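Local coordinates for Rv3651-like N-terminal domain-containing protein (Mycobacterium tuberculosis, PDB 4Q6U), which is of unknown function but, built from one GAF-like and two PAS-like domains, probably serves as a triple sensor-domain protein, at residues P278-V283 against V299-G304; V310-T315 against V330-P335. All coordinates share one frame; numbering follows the deposited sequence.

Contact 1: residues P278-V283 against V299-G304; sequences PDDQHV and VLRLPG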
ATOM      1  N   PRO B 278     -13.137 -35.757   4.516  1.00 76.05           N
ATOM      2  CA  PRO B 278     -12.380 -36.195   5.696  1.00 77.33           C
ATOM      3  C   PRO B 278     -11.134 -37.011   5.335  1.00 70.31           C
ATOM      4  O   PRO B 278     -10.162 -37.008   6.090  1.00 76.70           O
ATOM      5  CB  PRO B 278     -13.394 -37.050   6.469  1.00 82.13           C
ATOM      6  CG  PRO B 278     -14.438 -37.422   5.467  1.00 80.54           C
ATOM      7  CD  PRO B 278     -14.518 -36.266   4.525  1.00 75.97           C
ATOM      8  N   ASP B 279     -11.164 -37.689   4.193  1.00 59.92           N
ATOM      9  CA  ASP B 279     -10.015 -38.463   3.729  1.00 57.54           C
ATOM     10  C   ASP B 279      -8.884 -37.570   3.210  1.00 64.68           C
ATOM     11  O   ASP B 279      -7.741 -38.015   3.096  1.00 62.89           O
ATOM     12  CB  ASP B 279     -10.437 -39.446   2.633  1.00 59.71           C
ATOM     13  CG  ASP B 279     -11.265 -40.605   3.166  1.00 74.09           C
ATOM     14  OD1 ASP B 279     -11.413 -40.720   4.401  1.00 76.66           O
ATOM     15  OD2 ASP B 279     -11.759 -41.410   2.346  1.00 77.48           O
ATOM     16  N   ASP B 280      -9.213 -36.320   2.883  1.00 63.09           N
ATOM     17  CA  ASP B 280      -8.219 -35.364   2.397  1.00 65.98           C
ATOM     18  C   ASP B 280      -7.713 -34.479   3.527  1.00 72.57           C
ATOM     19  O   ASP B 280      -6.905 -33.577   3.300  1.00 74.74           O
ATOM     20  CB  ASP B 280      -8.794 -34.482   1.283  1.00 56.50           C
ATOM     21  CG  ASP B 280      -9.075 -35.252   0.006  1.00 60.24           C
ATOM     22  OD1 ASP B 280      -8.473 -36.335  -0.192  1.00 67.73           O
ATOM     23  OD2 ASP B 280      -9.892 -34.766  -0.808  1.00 52.61           O
ATOM     24  N   GLN B 281      -8.197 -34.731   4.741  1.00 72.33           N
ATOM     25  CA  GLN B 281      -7.819 -33.923   5.894  1.00 76.18           C
ATOM     26  C   GLN B 281      -6.312 -33.966   6.127  1.00 85.36           C
ATOM     27  O   GLN B 281      -5.697 -32.955   6.473  1.00 87.76           O
ATOM     28  CB  GLN B 281      -8.563 -34.393   7.145  1.00 76.21           C
ATOM     29  CG  GLN B 281      -8.261 -33.567   8.390  1.00 77.74           C
ATOM     30  CD  GLN B 281      -8.593 -32.093   8.217  1.00 75.41           C
ATOM     31  OE1 GLN B 281      -7.698 -31.256   8.088  1.00 81.69           O
ATOM     32  NE2 GLN B 281      -9.879 -31.768   8.222  1.00 67.61           N
ATOM     33  N   HIS B 282      -5.720 -35.139   5.916  1.00 87.63           N
ATOM     34  CA  HIS B 282      -4.288 -35.319   6.121  1.00 92.61           C
ATOM     35  C   HIS B 282      -3.468 -34.483   5.139  1.00 99.93           C
ATOM     36  O   HIS B 282      -2.365 -34.042   5.459  1.00108.55           O
ATOM     37  CB  HIS B 282      -3.908 -36.797   5.995  1.00 86.41           C
ATOM     38  CG  HIS B 282      -3.858 -37.294   4.581  1.00 82.18           C
ATOM     39  ND1 HIS B 282      -4.961 -37.817   3.937  1.00 83.08           N
ATOM     40  CD2 HIS B 282      -2.841 -37.351   3.695  1.00 83.36           C
ATOM     41  CE1 HIS B 282      -4.621 -38.172   2.712  1.00 85.05           C
ATOM     42  NE2 HIS B 282      -3.342 -37.904   2.536  1.00 86.78           N
ATOM     43  N   VAL B 283      -4.012 -34.266   3.945  1.00 92.79           N
ATOM     44  CA  VAL B 283      -3.305 -33.515   2.916  1.00 78.80           C
ATOM     45  C   VAL B 283      -3.174 -32.050   3.317  1.00 75.28           C
ATOM     46  O   VAL B 283      -2.136 -31.431   3.098  1.00 71.54           O
ATOM     47  CB  VAL B 283      -4.013 -33.621   1.549  1.00 65.53           C
ATOM     48  CG1 VAL B 283      -3.209 -32.903   0.477  1.00 65.33           C
ATOM     49  CG2 VAL B 283      -4.210 -35.075   1.167  1.00 63.37           C
ATOM     50  N   VAL B 299      -4.806 -32.061  -5.201  1.00 58.52           N
ATOM     51  CA  VAL B 299      -6.219 -32.068  -5.567  1.00 55.56           C
ATOM     52  C   VAL B 299      -7.067 -32.419  -4.349  1.00 54.07           C
ATOM     53  O   VAL B 299      -6.905 -33.485  -3.767  1.00 55.14           O
ATOM     54  CB  VAL B 299      -6.510 -33.073  -6.703  1.00 62.13           C
ATOM     55  CG1 VAL B 299      -8.013 -33.326  -6.825  1.00 51.27           C
ATOM     56  CG2 VAL B 299      -5.939 -32.574  -8.016  1.00 58.38           C
ATOM     57  N   LEU B 300      -7.973 -31.524  -3.962  1.00 47.00           N
ATOM     58  CA  LEU B 300      -8.787 -31.753  -2.776  1.00 45.85           C
ATOM     59  C   LEU B 300     -10.259 -31.886  -3.143  1.00 47.72           C
ATOM     60  O   LEU B 300     -10.747 -31.217  -4.049  1.00 45.25           O
ATOM     61  CB  LEU B 300      -8.607 -30.613  -1.766  1.00 47.36           C
ATOM     62  CG  LEU B 300      -7.175 -30.278  -1.330  1.00 49.53           C
ATOM     63  CD1 LEU B 300      -7.187 -29.073  -0.410  1.00 44.90           C
ATOM     64  CD2 LEU B 300      -6.527 -31.468  -0.639  1.00 53.47           C
ATOM     65  N   ARG B 301     -10.974 -32.747  -2.432  1.00 47.56           N
ATOM     66  CA  ARG B 301     -12.405 -32.844  -2.650  1.00 47.96           C
ATOM     67  C   ARG B 301     -13.114 -31.850  -1.734  1.00 48.05           C
ATOM     68  O   ARG B 301     -13.017 -31.933  -0.512  1.00 49.28           O
ATOM     69  CB  ARG B 301     -12.890 -34.276  -2.424  1.00 50.95           C
ATOM     70  CG  ARG B 301     -12.491 -35.219  -3.558  1.00 53.46           C
ATOM     71  CD  ARG B 301     -12.636 -36.684  -3.152  1.00 58.00           C
ATOM     72  NE  ARG B 301     -11.602 -37.066  -2.197  1.00 59.46           N
ATOM     73  CZ  ARG B 301     -11.482 -38.277  -1.666  1.00 66.14           C
ATOM     74  NH1 ARG B 301     -12.336 -39.242  -1.990  1.00 72.21           N
ATOM     75  NH2 ARG B 301     -10.505 -38.524  -0.806  1.00 67.39           N
ATOM     76  N   LEU B 302     -13.790 -30.887  -2.351  1.00 46.88           N
ATOM     77  CA  LEU B 302     -14.523 -29.846  -1.630  1.00 41.89           C
ATOM     78  C   LEU B 302     -16.028 -30.063  -1.806  1.00 44.49           C
ATOM     79  O   LEU B 302     -16.444 -30.694  -2.769  1.00 44.59           O
ATOM     80  CB  LEU B 302     -14.101 -28.467  -2.138  1.00 39.40           C
ATOM     81  CG  LEU B 302     -12.600 -28.198  -1.998  1.00 39.32           C
ATOM     82  CD1 LEU B 302     -12.224 -26.869  -2.618  1.00 39.50           C
ATOM     83  CD2 LEU B 302     -12.223 -28.232  -0.527  1.00 44.51           C
ATOM     84  N   PRO B 303     -16.849 -29.538  -0.877  1.00 44.70           N
ATOM     85  CA  PRO B 303     -18.304 -29.751  -0.929  1.00 47.65           C
ATOM     86  C   PRO B 303     -18.958 -29.255  -2.216  1.00 42.51           C
ATOM     87  O   PRO B 303     -18.749 -28.117  -2.604  1.00 40.36           O
ATOM     88  CB  PRO B 303     -18.826 -28.938   0.264  1.00 48.85           C
ATOM     89  CG  PRO B 303     -17.665 -28.748   1.154  1.00 39.85           C
ATOM     90  CD  PRO B 303     -16.458 -28.684   0.259  1.00 39.54           C
ATOM     91  N   GLY B 304     -19.756 -30.100  -2.860  1.00 46.48           N
ATOM     92  CA  GLY B 304     -20.436 -29.713  -4.085  1.00 50.89           C
ATOM     93  C   GLY B 304     -21.790 -29.033  -3.929  1.00 53.43           C
ATOM     94  O   GLY B 304     -22.409 -29.055  -2.856  1.00 44.53           O
TER
HETATM   95  O   HOH W   1      -7.678 -35.902  -2.891  1.00 52.19           O

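Contact 2: residues V310-T315 against V330-P335; sequences VPVHVT and VALRLP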
ATOM      1  N   VAL B 310     -16.635 -32.475  -4.918  1.00 49.57           N
ATOM      2  CA  VAL B 310     -16.130 -31.999  -6.197  1.00 51.87           C
ATOM      3  C   VAL B 310     -14.615 -31.857  -6.111  1.00 48.36           C
ATOM      4  O   VAL B 310     -14.114 -31.155  -5.238  1.00 49.32           O
ATOM      5  CB  VAL B 310     -16.773 -30.643  -6.587  1.00 59.21           C
ATOM      6  CG1 VAL B 310     -16.028 -30.001  -7.736  1.00 56.45           C
ATOM      7  CG2 VAL B 310     -18.243 -30.845  -6.943  1.00 59.64           C
ATOM      8  N   PRO B 311     -13.880 -32.548  -6.997  1.00 50.24           N
ATOM      9  CA  PRO B 311     -12.417 -32.417  -7.015  1.00 49.67           C
ATOM     10  C   PRO B 311     -11.979 -31.046  -7.508  1.00 47.21           C
ATOM     11  O   PRO B 311     -12.441 -30.593  -8.547  1.00 47.62           O
ATOM     12  CB  PRO B 311     -11.970 -33.524  -7.986  1.00 52.67           C
ATOM     13  CG  PRO B 311     -13.177 -33.815  -8.820  1.00 66.08           C
ATOM     14  CD  PRO B 311     -14.359 -33.590  -7.922  1.00 53.35           C
ATOM     15  N   VAL B 312     -11.113 -30.389  -6.751  1.00 45.30           N
ATOM     16  CA  VAL B 312     -10.634 -29.053  -7.105  1.00 43.03           C
ATOM     17  C   VAL B 312      -9.131 -29.031  -6.968  1.00 47.15           C
ATOM     18  O   VAL B 312      -8.598 -29.482  -5.953  1.00 46.09           O
ATOM     19  CB  VAL B 312     -11.225 -27.943  -6.207  1.00 40.38           C
ATOM     20  CG1 VAL B 312     -10.528 -26.581  -6.483  1.00 38.21           C
ATOM     21  CG2 VAL B 312     -12.746 -27.845  -6.371  1.00 40.38           C
ATOM     22  N   HIS B 313      -8.445 -28.509  -7.981  1.00 43.78           N
ATOM     23  CA  HIS B 313      -6.996 -28.411  -7.919  1.00 42.97           C
ATOM     24  C   HIS B 313      -6.603 -27.157  -7.141  1.00 40.95           C
ATOM     25  O   HIS B 313      -6.990 -26.037  -7.488  1.00 38.67           O
ATOM     26  CB  HIS B 313      -6.383 -28.390  -9.317  1.00 44.20           C
ATOM     27  CG  HIS B 313      -4.885 -28.361  -9.307  1.00 47.31           C
ATOM     28  ND1 HIS B 313      -4.166 -27.198  -9.129  1.00 42.86           N
ATOM     29  CD2 HIS B 313      -3.975 -29.354  -9.435  1.00 46.84           C
ATOM     30  CE1 HIS B 313      -2.874 -27.477  -9.158  1.00 43.98           C
ATOM     31  NE2 HIS B 313      -2.731 -28.777  -9.341  1.00 49.47           N
ATOM     32  N   VAL B 314      -5.819 -27.366  -6.089  1.00 40.46           N
ATOM     33  CA  VAL B 314      -5.480 -26.322  -5.137  1.00 45.26           C
ATOM     34  C   VAL B 314      -3.974 -26.081  -5.097  1.00 50.65           C
ATOM     35  O   VAL B 314      -3.196 -27.028  -4.979  1.00 53.51           O
ATOM     36  CB  VAL B 314      -5.973 -26.703  -3.737  1.00 47.82           C
ATOM     37  CG1 VAL B 314      -5.473 -25.733  -2.716  1.00 46.46           C
ATOM     38  CG2 VAL B 314      -7.499 -26.782  -3.713  1.00 42.65           C
ATOM     39  N   THR B 315      -3.568 -24.817  -5.208  1.00 39.86           N
ATOM     40  CA  THR B 315      -2.158 -24.435  -5.086  1.00 48.19           C
ATOM     41  C   THR B 315      -2.014 -23.400  -3.964  1.00 47.67           C
ATOM     42  O   THR B 315      -2.703 -22.379  -3.955  1.00 43.47           O
ATOM     43  CB  THR B 315      -1.607 -23.888  -6.409  1.00 47.33           C
ATOM     44  OG1 THR B 315      -1.664 -24.917  -7.404  1.00 48.91           O
ATOM     45  CG2 THR B 315      -0.158 -23.413  -6.250  1.00 52.46           C
ATOM     46  N   VAL B 330      -4.498 -19.331  -1.638  1.00 29.02           N
ATOM     47  CA  VAL B 330      -4.891 -20.521  -2.365  1.00 34.14           C
ATOM     48  C   VAL B 330      -5.348 -20.174  -3.774  1.00 34.65           C
ATOM     49  O   VAL B 330      -6.123 -19.244  -3.956  1.00 36.48           O
ATOM     50  CB  VAL B 330      -6.027 -21.267  -1.621  1.00 38.20           C
ATOM     51  CG1 VAL B 330      -6.523 -22.404  -2.451  1.00 49.91           C
ATOM     52  CG2 VAL B 330      -5.531 -21.772  -0.274  1.00 36.33           C
ATOM     53  N   ALA B 331      -4.852 -20.916  -4.763  1.00 34.71           N
ATOM     54  CA  ALA B 331      -5.310 -20.775  -6.141  1.00 31.84           C
ATOM     55  C   ALA B 331      -6.166 -21.977  -6.526  1.00 36.35           C
ATOM     56  O   ALA B 331      -5.690 -23.102  -6.534  1.00 36.36           O
ATOM     57  CB  ALA B 331      -4.133 -20.630  -7.092  1.00 31.91           C
ATOM     58  N   LEU B 332      -7.426 -21.727  -6.851  1.00 34.17           N
ATOM     59  CA  LEU B 332      -8.376 -22.801  -7.122  1.00 36.52           C
ATOM     60  C   LEU B 332      -8.752 -22.918  -8.579  1.00 34.15           C
ATOM     61  O   LEU B 332      -9.142 -21.939  -9.204  1.00 39.52           O
ATOM     62  CB  LEU B 332      -9.651 -22.582  -6.326  1.00 32.56           C
ATOM     63  CG  LEU B 332      -9.462 -22.371  -4.837  1.00 35.94           C
ATOM     64  CD1 LEU B 332     -10.747 -21.822  -4.276  1.00 43.68           C
ATOM     65  CD2 LEU B 332      -9.171 -23.711  -4.244  1.00 45.56           C
ATOM     66  N   ARG B 333      -8.699 -24.135  -9.099  1.00 36.43           N
ATOM     67  CA  ARG B 333      -9.161 -24.392 -10.448  1.00 43.55           C
ATOM     68  C   ARG B 333      -9.600 -25.848 -10.616  1.00 43.89           C
ATOM     69  O   ARG B 333      -9.307 -26.701  -9.780  1.00 46.48           O
ATOM     70  CB  ARG B 333      -8.061 -24.048 -11.465  1.00 39.79           C
ATOM     71  CG  ARG B 333      -6.830 -24.957 -11.409  1.00 48.44           C
ATOM     72  CD  ARG B 333      -5.894 -24.733 -12.620  1.00 47.25           C
ATOM     73  NE  ARG B 333      -4.598 -25.410 -12.486  1.00 43.42           N
ATOM     74  CZ  ARG B 333      -4.427 -26.726 -12.550  1.00 51.20           C
ATOM     75  NH1 ARG B 333      -5.469 -27.528 -12.740  1.00 52.17           N
ATOM     76  NH2 ARG B 333      -3.214 -27.250 -12.421  1.00 52.42           N
ATOM     77  N   LEU B 334     -10.307 -26.128 -11.701  1.00 46.72           N
ATOM     78  CA  LEU B 334     -10.671 -27.502 -12.029  1.00 46.69           C
ATOM     79  C   LEU B 334      -9.424 -28.339 -12.333  1.00 56.26           C
ATOM     80  O   LEU B 334      -8.505 -27.864 -13.001  1.00 58.07           O
ATOM     81  CB  LEU B 334     -11.630 -27.514 -13.219  1.00 49.31           C
ATOM     82  CG  LEU B 334     -12.966 -26.820 -12.936  1.00 53.15           C
ATOM     83  CD1 LEU B 334     -13.854 -26.814 -14.169  1.00 57.98           C
ATOM     84  CD2 LEU B 334     -13.664 -27.511 -11.778  1.00 53.33           C
ATOM     85  N   PRO B 335      -9.378 -29.587 -11.835  1.00 55.32           N
ATOM     86  CA  PRO B 335      -8.232 -30.451 -12.133  1.00 55.03           C
ATOM     87  C   PRO B 335      -8.378 -31.113 -13.497  1.00 55.93           C
ATOM     88  O   PRO B 335      -9.504 -31.383 -13.910  1.00 57.50           O
ATOM     89  CB  PRO B 335      -8.273 -31.489 -11.012  1.00 51.12           C
ATOM     90  CG  PRO B 335      -9.734 -31.606 -10.684  1.00 50.98           C
ATOM     91  CD  PRO B 335     -10.365 -30.255 -10.967  1.00 52.17           C
TER
HETATM   92  O   HOH W   2      -4.352 -24.561  -8.477  1.00 40.12           O

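Contact 1: residues P278-V283 against V299-G304
The loop 278-283, whose last three residues take up helical backbone angles, passes beside the outer strand 299-303 and comes closest at Asp280 and Leu300, with 6.3 Å between their CA atoms. Asp280 points its CB toward the strand and carries the contact. Its CG lies anti to the carbonyl carbon (chi1 -68°), which delivers the carboxylate to both the backbone and the side chain of Arg301. OD2 of Asp280 takes the amide N of Arg301 at 2.8 Å, nearly along its own C-O axis, and also accepts from NE of the same arginine at 3.2 Å. OD1 of Asp280 receives NH2 of Arg301 at 3.0 Å in an almost straight bond. Arg301 thus grips the carboxylate side-on, one nitrogen to each oxygen, its chain bent at chi3 (-72°), which brings the NE/NH2 edge of the guanidinium up to the carboxylate. The two planes stand 49° apart: both oxygens lie near the guanidinium plane, whereas NE and NH2 reach the carboxylate from above its own plane. Within the PAS-like C-terminal domain, this clasp fastens the long connection between strands 253-256 and 296-303 to the edge strand of the five-stranded antiparallel sheet, and a backbone bond between Arg301 and His277 adds to it. Water 1 extends the clasp along the strand, donating to OD1 of Asp280 at 2.8 Å and to the carbonyl O of Val299. Asp279 brings its CB to 3.6 Å from NH2 of Arg301, and its carboxylate, too distant for a salt bridge, would still add negative potential near the guanidinium. Beyond Asp280, CG1 of Val283 meets CD2 of Leu300 at 3.8 Å, the two side chains running alongside one another in opposing senses, while Leu300 also packs on Val314 of the neighbouring strand.

Contact 2: residues V310-T315 against V330-P335
His313 sets its CG anti to the backbone N (chi1 -177°), while Arg333 takes the crowded position between N and carbonyl carbon (chi1 67°) and then runs extended to NE, so the two side chains leave the sheet side by side. The guanidinium lies flat on the imidazole, centres 3.7 Å apart and planes only 8° off parallel, with NH2 of Arg333 over the middle of the ring. Beneath this parallel stack the strands of a beta hairpin run antiparallel: His313 and Arg333 form a hydrogen-bonded pair, as do Thr315 and Ala331. His313 N meets Arg333 O at 2.7 Å, almost along the C=O axis, and Ala331 N reaches Thr315 O at 2.7 Å.

The opposite face is apolar. At the non-hydrogen-bonded pair, CG2 of Val314 touches CD2 of Leu332 at 3.5 Å, and CG1 of Val314 meets CG1 of Val330, the two side chains lying at a slant to one another. Past the last bridge, Pro335 packs its ring against the first strand, with CD of Pro335 3.2 Å from the carbonyl O of Pro311; both prolines also pack on Leu340 of helix 337-343.

Water 2 sits in the plane of the imidazole, 2.7 Å from ND1 of His313, and links it to OG1 of Thr315, itself bonded to Ser297, and to the carbonyl O of Ala331. Arg333 is held by its NH1 bond to Leu334 O and an NH2 salt bridge to Glu339. A cation stacked on the ring would be expected to disfavour protonation of His313, although the nearby Glu339 may offset part of that effect.

Overall arrangement
Both contacts belong to the PAS-like C-terminal domain, and their centres lie 11 Å apart on one five-stranded antiparallel sheet. They follow in series along the chain: contact 1 joins the loop 278-283 to edge strand 296-303, and contact 2 then pairs strand 309-320 with strand 325-333. Strands 296-303 and 309-320 are neighbours, so the two contacts meet directly, with Leu300 O and Leu302 O probably accepting hydrogen bonds from Val312 N and Val310 N. Together they run from the loop at the sheet's edge, across three consecutive strands, to the approach to helix 337-343, so the loop, these strands and the C-terminal helix form one continuous packed unit of the putative sensor domain.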